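Local coordinates for protein 6-phospho-beta-glucosidase BglT (Thermotoga maritima, PDB 1UP7) that hydrolyses cellobiose 6'-phosphate to glucose 6-phosphate and glucose, using NAD+ and a manganese ion as cofactors, at residues A[119-123]-A[371-376]; A[235-239]-A[354-358]. One frame throughout, in Å; residues are numbered along the deposited sequence.

Contact 1. Residues A[119-123]-A[371-376]; sequences FPIVE and TIEAYL
Tyr375 reaches from helix 355-376 across to helix 109-131 and lies against Phe119, Pro120 and Glu123. The short helix axes pass 12.0 Å apart at -75°, so long side chains fill the gap. The tight part is aromatic. Phe119 CB sits over the centre of the Tyr375 ring in a CH-pi contact, 3.7 Å from the centroid. The edge of the Phe119 ring turns toward the face of Tyr375 in an offset edge-to-face pair, with planes at 61°. With chi1 at 161°, the Tyr375 ring points away from its own backbone N and out to the other helix. Farther along the Phe119 ring, CZ meets Ile372 CG1 at 3.7 Å. Pro120 CG touches Tyr375 CE1 at 3.6 Å. Phe150 and His146 of helix 144-155 also pack on Phe119 and continue this core. Toward solvent, past the Glu123 carboxylate, the packing is looser. Leu376 is exposed, and its CD2 comes no nearer than 4.1 Å to Glu123 OE2. Ile121, next to Pro120 on helix 109-131, touches NAD. The contact thus joins the Rossmann-type NAD domain to the C-terminal domain. Its one polar link is the hydrogen bond from Tyr375 OH to Glu123 OE1, whose modelled length of 2.4 Å is doubtful. OE1 lies in the ring plane, and the bond probably fixes the Glu123 carboxylate against the far helix.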
# COMPACT_ATOMS: atom_id res chain seq x y z
N PHE A 119 -13.65 27.26 -3.49
CA PHE A 119 -13.29 26.70 -2.18
C PHE A 119 -13.90 27.44 -0.97
O PHE A 119 -14.48 26.78 -0.10
CB PHE A 119 -11.73 26.55 -2.02
CG PHE A 119 -11.09 25.50 -2.95
CD1 PHE A 119 -11.86 24.48 -3.53
CD2 PHE A 119 -9.72 25.54 -3.21
CE1 PHE A 119 -11.28 23.51 -4.37
CE2 PHE A 119 -9.12 24.58 -4.05
CZ PHE A 119 -9.90 23.57 -4.64
N PRO A 120 -13.79 28.77 -0.88
CA PRO A 120 -14.39 29.50 0.27
C PRO A 120 -15.91 29.34 0.37
O PRO A 120 -16.45 29.20 1.47
CB PRO A 120 -14.02 30.97 0.01
CG PRO A 120 -12.90 30.93 -1.01
CD PRO A 120 -13.11 29.69 -1.82
N ILE A 121 -16.59 29.35 -0.77
CA ILE A 121 -18.03 29.18 -0.79
C ILE A 121 -18.41 27.76 -0.40
O ILE A 121 -19.31 27.60 0.45
CB ILE A 121 -18.62 29.63 -2.16
CG1 ILE A 121 -18.45 31.14 -2.35
CG2 ILE A 121 -20.10 29.32 -2.25
CD1 ILE A 121 -18.44 31.60 -3.87
N VAL A 122 -17.72 26.74 -0.94
CA VAL A 122 -18.06 25.38 -0.53
C VAL A 122 -17.71 25.10 0.94
O VAL A 122 -18.44 24.37 1.63
CB VAL A 122 -17.60 24.23 -1.51
CG1 VAL A 122 -17.54 24.70 -2.97
CG2 VAL A 122 -16.37 23.59 -1.07
N GLU A 123 -16.63 25.73 1.44
CA GLU A 123 -16.23 25.58 2.83
C GLU A 123 -17.35 26.02 3.75
O GLU A 123 -17.74 25.29 4.68
CB GLU A 123 -14.96 26.40 3.13
CG GLU A 123 -13.84 25.52 3.63
CD GLU A 123 -12.57 26.26 3.92
OE1 GLU A 123 -12.27 27.25 3.21
OE2 GLU A 123 -11.86 25.82 4.88
N THR A 371 -2.99 22.85 -5.19
CA THR A 371 -3.90 23.97 -5.23
C THR A 371 -4.67 24.12 -3.90
O THR A 371 -4.79 25.23 -3.36
CB THR A 371 -4.85 23.84 -6.43
OG1 THR A 371 -4.08 23.89 -7.65
CG2 THR A 371 -5.77 25.04 -6.52
N ILE A 372 -5.17 23.00 -3.38
CA ILE A 372 -5.91 22.99 -2.12
C ILE A 372 -5.01 23.47 -0.98
O ILE A 372 -5.42 24.26 -0.13
CB ILE A 372 -6.46 21.59 -1.84
CG1 ILE A 372 -7.69 21.30 -2.74
CG2 ILE A 372 -6.77 21.46 -0.41
CD1 ILE A 372 -7.93 19.81 -3.00
N GLU A 373 -3.76 23.03 -1.00
CA GLU A 373 -2.80 23.40 0.04
C GLU A 373 -2.53 24.92 -0.01
O GLU A 373 -2.51 25.60 1.03
CB GLU A 373 -1.51 22.56 -0.08
CG GLU A 373 -1.62 21.20 0.62
CD GLU A 373 -0.72 20.10 0.01
OE1 GLU A 373 0.30 20.42 -0.69
OE2 GLU A 373 -1.05 18.89 0.25
N ALA A 374 -2.37 25.46 -1.22
CA ALA A 374 -2.16 26.90 -1.38
C ALA A 374 -3.35 27.66 -0.82
O ALA A 374 -3.17 28.67 -0.14
CB ALA A 374 -1.96 27.26 -2.85
N TYR A 375 -4.56 27.17 -1.08
CA TYR A 375 -5.74 27.86 -0.63
C TYR A 375 -5.86 27.78 0.90
O TYR A 375 -6.10 28.80 1.52
CB TYR A 375 -7.00 27.38 -1.36
CG TYR A 375 -8.18 27.75 -0.58
CD1 TYR A 375 -8.70 29.03 -0.68
CD2 TYR A 375 -8.76 26.86 0.32
CE1 TYR A 375 -9.78 29.41 0.09
CE2 TYR A 375 -9.83 27.24 1.10
CZ TYR A 375 -10.33 28.51 0.97
OH TYR A 375 -11.38 28.91 1.70
N LEU A 376 -5.63 26.60 1.48
CA LEU A 376 -5.77 26.42 2.94
C LEU A 376 -4.79 27.28 3.71
O LEU A 376 -5.08 27.77 4.80
CB LEU A 376 -5.64 24.96 3.38
CG LEU A 376 -6.84 24.08 2.95
CD1 LEU A 376 -6.54 22.62 3.18
CD2 LEU A 376 -8.12 24.52 3.72

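Contact 2. Residues A[235-239]-A[354-358]; sequences SVRLI and DHFAL
An N-capped helix start meets a helix end here, within the C-terminal domain. Asp354 is the N-cap of helix 355-376, and Val236 closes helix 230-236 before the chain turns at Arg237, which has positive phi. Val236 CG1 lies over one face of the Phe356 ring, offset toward its rim, in a CH-pi contact 4.1 Å from the centroid. The nearest ring atom is Phe356 CD2, at 3.8 Å from Val236 CG1. The valine has CG1 anti to the backbone N (chi1 174°), which brings this methyl over the ring. Leu238 adds one more branch: its CD1 rests on Ala357 CB at 4.0 Å and approaches Phe356 CD2 obliquely. Phe197 and Tyr190, on neighbouring strands, cover Leu238 and Ala357 further. Asp354 has two polar tasks. Its OD2 forms a salt bridge with Lys385 of the second subunit, and that lysine also hydrogen-bonds to Val236 O. The contact therefore lies at a subunit interface. Replacing Asp354 by an alanine would remove the carboxylate, and Phe356 N would probably lose its cap and Lys385 of the second subunit its charged mate. Asp354 OD1 also lies 4.0 Å from Leu238 CD1. In the capping bond, Phe356 N donates to Asp354 OD1 over 2.8 Å, meeting the oxygen on its anti side, 21° out of the carboxylate plane.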
# COMPACT_ATOMS: atom_id res chain seq x y z
N SER A 235 -3.71 2.63 -30.92
CA SER A 235 -2.43 2.73 -30.23
C SER A 235 -2.64 2.75 -28.76
O SER A 235 -2.07 1.96 -28.02
CB SER A 235 -1.75 4.03 -30.65
OG SER A 235 -1.45 3.87 -32.02
N VAL A 236 -3.49 3.67 -28.34
CA VAL A 236 -3.74 3.95 -26.95
C VAL A 236 -4.69 2.91 -26.35
O VAL A 236 -4.60 2.59 -25.17
CB VAL A 236 -4.35 5.35 -26.80
CG1 VAL A 236 -4.77 5.62 -25.37
CG2 VAL A 236 -3.38 6.43 -27.28
N ARG A 237 -5.60 2.41 -27.18
CA ARG A 237 -6.61 1.42 -26.77
C ARG A 237 -7.44 1.81 -25.53
O ARG A 237 -7.77 0.98 -24.69
CB ARG A 237 -6.02 0.00 -26.62
CG ARG A 237 -5.60 -0.62 -27.93
CD ARG A 237 -5.53 -2.15 -27.87
NE ARG A 237 -6.77 -2.80 -28.34
CZ ARG A 237 -7.74 -2.22 -29.07
NH1 ARG A 237 -7.67 -0.94 -29.43
NH2 ARG A 237 -8.81 -2.92 -29.44
N LEU A 238 -7.77 3.08 -25.46
CA LEU A 238 -8.65 3.62 -24.43
C LEU A 238 -9.61 4.60 -25.11
O LEU A 238 -9.24 5.34 -26.05
CB LEU A 238 -7.88 4.42 -23.35
CG LEU A 238 -6.83 3.77 -22.43
CD1 LEU A 238 -6.12 4.83 -21.54
CD2 LEU A 238 -7.49 2.70 -21.57
N ILE A 239 -10.86 4.60 -24.67
CA ILE A 239 -11.76 5.65 -25.12
C ILE A 239 -11.58 6.78 -24.14
O ILE A 239 -11.67 6.60 -22.94
CB ILE A 239 -13.25 5.20 -25.21
CG1 ILE A 239 -13.44 4.13 -26.27
CG2 ILE A 239 -14.16 6.40 -25.55
CD1 ILE A 239 -14.40 3.08 -25.88
N ASP A 354 -4.42 1.62 -16.74
CA ASP A 354 -3.44 1.71 -17.82
C ASP A 354 -2.41 2.84 -17.52
O ASP A 354 -2.80 3.93 -17.09
CB ASP A 354 -4.25 2.00 -19.12
CG ASP A 354 -3.39 2.06 -20.37
OD1 ASP A 354 -2.64 3.04 -20.53
OD2 ASP A 354 -3.39 1.19 -21.27
N HIS A 355 -1.12 2.58 -17.77
CA HIS A 355 -0.06 3.56 -17.44
C HIS A 355 -0.29 4.88 -18.13
O HIS A 355 0.01 5.93 -17.57
CB HIS A 355 1.34 3.03 -17.79
CG HIS A 355 1.70 1.76 -17.08
ND1 HIS A 355 2.27 0.68 -17.73
CD2 HIS A 355 1.57 1.40 -15.79
CE1 HIS A 355 2.45 -0.29 -16.86
NE2 HIS A 355 2.05 0.12 -15.67
N PHE A 356 -0.85 4.85 -19.34
CA PHE A 356 -1.12 6.06 -20.13
C PHE A 356 -2.12 6.92 -19.39
O PHE A 356 -1.94 8.13 -19.23
CB PHE A 356 -1.70 5.70 -21.50
CG PHE A 356 -1.95 6.89 -22.40
CD1 PHE A 356 -0.95 7.37 -23.24
CD2 PHE A 356 -3.20 7.52 -22.43
CE1 PHE A 356 -1.18 8.44 -24.10
CE2 PHE A 356 -3.43 8.61 -23.27
CZ PHE A 356 -2.41 9.06 -24.12
N ALA A 357 -3.19 6.30 -18.93
CA ALA A 357 -4.16 6.99 -18.08
C ALA A 357 -3.53 7.49 -16.75
O ALA A 357 -3.80 8.61 -16.32
CB ALA A 357 -5.38 6.13 -17.82
N LEU A 358 -2.72 6.66 -16.10
CA LEU A 358 -2.09 7.05 -14.83
C LEU A 358 -1.16 8.28 -15.01
O LEU A 358 -1.10 9.12 -14.12
CB LEU A 358 -1.35 5.88 -14.20
CG LEU A 358 -2.18 5.07 -13.19
CD1 LEU A 358 -3.54 4.64 -13.74
CD2 LEU A 358 -1.40 3.88 -12.62

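From the N terminus, the chain first builds the parallel NAD-binding sheet, with helix 109-131 ahead of strand 136-139. Residues 119-123 of that helix meet residues 371-376, so contact 1 closes a loop of 247 residues. Within this span, the chain enters the C-terminal domain and passes 235-239. Contact 2 then closes a smaller loop of 114 residues at 354-358. It lies wholly inside the larger one, and the two do not cross. Helix 355-376 serves both: its start, with the N-cap, packs on the end of helix 230-236 and the turn that follows, and its last turns hold the NAD-binding domain. The contact centres are 31 Å apart.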